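Local coordinates for protein SidF, inhibitor of growth family, member 3 (Legionella pneumophila subsp. pneumophila, PDB 4FYE) that probably removes a phosphate from phosphoinositide lipids, acting as a phosphatidylinositol phosphate phosphatase, at residues Ile394-Gly399 against Val404-Gly409. The protein carries 1 engineered substitution. Numbering follows the deposited sequence.
Sequences ITIQTG and VETAVG
Val404 O is gripped twice: Ile396 N donates a nearly linear hydrogen bond of 2.8 Å (N-H...O 164°), while Thr395 CA-H makes a weaker contact with the same oxygen. Val404 N returns the bond to Ile396 O, closing a hydrogen-bonded antiparallel pair, and Ile394 and Thr406 form the next such pair, with Ile394 N 2.8 Å from Thr406 O. Between the two hydrogen-bonded pairs Thr395 and Glu405 make the non-hydrogen-bonded pair, where Glu405 CA makes a CA-H...O contact with Ile394 O, and Glu405 CG, set anti to its carbonyl carbon (chi1 -86°), comes to 3.9 Å from Thr395 OG1.

The opposite face is largely apolar. Ile394 CG2 meets Val408 CG2 at 3.6 Å, and CG1 of Ile396 is in van der Waals contact with OG1 of Thr406, 3.8 Å away. With OG1 of Thr398 between the backbone N and the carbonyl carbon (chi1 66°), its CG2 falls anti to the carbonyl carbon, which carries the methyl across Val404, 3.8 Å from CG1, at about a right angle; OG1 of Thr398 is hydrogen-bonded to OG1 of Thr402.

The two strands form a beta hairpin, strand 391-399 forming an edge of a four-stranded mixed sheet and strand 402-416 lying next to 353-360. Helix 284-311 packs on Ile396 and Val408 through Ala306, and helix 335-349 reaches Ile396 and Thr398 through Ile343.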
# COMPACT_ATOMS: atom_id res chain seq x y z
N ILE A 394 20.49 -7.99 -4.95
CA ILE A 394 19.29 -8.42 -4.23
C ILE A 394 19.25 -9.94 -4.10
O ILE A 394 20.10 -10.58 -4.64
CB ILE A 394 18.02 -7.80 -4.92
CG1 ILE A 394 17.41 -6.92 -3.91
CG2 ILE A 394 17.08 -8.77 -5.69
CD1 ILE A 394 18.25 -5.68 -3.80
N THR A 395 18.31 -10.49 -3.36
CA THR A 395 18.21 -11.96 -3.23
C THR A 395 16.83 -12.36 -3.73
O THR A 395 15.88 -11.70 -3.40
CB THR A 395 18.35 -12.37 -1.74
OG1 THR A 395 19.72 -12.23 -1.38
CG2 THR A 395 17.95 -13.80 -1.52
N ILE A 396 16.73 -13.43 -4.51
CA ILE A 396 15.47 -13.84 -5.05
C ILE A 396 15.26 -15.23 -4.50
O ILE A 396 16.11 -16.11 -4.72
CB ILE A 396 15.52 -13.89 -6.61
CG1 ILE A 396 15.68 -12.48 -7.20
CG2 ILE A 396 14.34 -14.66 -7.22
CD1 ILE A 396 14.40 -11.75 -7.28
N GLN A 397 14.15 -15.42 -3.80
CA GLN A 397 13.72 -16.78 -3.42
C GLN A 397 13.30 -17.65 -4.61
O GLN A 397 12.33 -17.30 -5.28
CB GLN A 397 12.49 -16.68 -2.54
CG GLN A 397 12.70 -16.17 -1.16
CD GLN A 397 13.83 -16.91 -0.51
OE1 GLN A 397 14.88 -16.31 -0.23
NE2 GLN A 397 13.66 -18.23 -0.31
N THR A 398 13.96 -18.79 -4.83
CA THR A 398 13.60 -19.69 -5.94
C THR A 398 12.68 -20.82 -5.52
O THR A 398 11.81 -21.24 -6.26
CB THR A 398 14.85 -20.31 -6.61
OG1 THR A 398 15.50 -21.16 -5.68
CG2 THR A 398 15.83 -19.24 -7.08
N GLY A 399 12.90 -21.33 -4.31
CA GLY A 399 12.13 -22.40 -3.76
C GLY A 399 12.19 -22.25 -2.25
O GLY A 399 12.74 -21.26 -1.73
N VAL A 404 18.80 -17.14 -5.02
CA VAL A 404 19.90 -16.70 -5.89
C VAL A 404 20.11 -15.22 -5.73
O VAL A 404 19.19 -14.50 -5.33
CB VAL A 404 19.65 -17.08 -7.38
CG1 VAL A 404 19.55 -18.61 -7.51
CG2 VAL A 404 18.37 -16.44 -7.94
N GLU A 405 21.30 -14.74 -6.07
CA GLU A 405 21.60 -13.32 -5.90
C GLU A 405 21.69 -12.67 -7.28
O GLU A 405 22.24 -13.27 -8.17
CB GLU A 405 22.94 -13.16 -5.15
CG GLU A 405 22.82 -13.20 -3.62
CD GLU A 405 23.86 -12.30 -2.93
OE1 GLU A 405 23.45 -11.28 -2.32
OE2 GLU A 405 25.08 -12.60 -2.99
N THR A 406 21.15 -11.46 -7.45
CA THR A 406 21.24 -10.75 -8.72
C THR A 406 21.22 -9.26 -8.53
O THR A 406 20.54 -8.73 -7.66
CB THR A 406 19.90 -10.78 -9.51
OG1 THR A 406 18.94 -11.64 -8.90
CG2 THR A 406 20.09 -11.05 -10.95
N ALA A 407 21.82 -8.57 -9.47
CA ALA A 407 21.60 -7.14 -9.61
C ALA A 407 20.18 -6.95 -10.10
O ALA A 407 19.71 -7.81 -10.82
CB ALA A 407 22.62 -6.58 -10.61
N VAL A 408 19.49 -5.88 -9.71
CA VAL A 408 18.15 -5.54 -10.24
C VAL A 408 18.11 -4.05 -10.56
O VAL A 408 18.43 -3.25 -9.69
CB VAL A 408 16.99 -5.77 -9.25
CG1 VAL A 408 15.68 -5.21 -9.86
CG2 VAL A 408 16.75 -7.27 -8.97
N GLY A 409 17.67 -3.68 -11.78
CA GLY A 409 17.54 -2.29 -12.26
C GLY A 409 16.38 -1.60 -11.53
O GLY A 409 15.37 -2.24 -11.23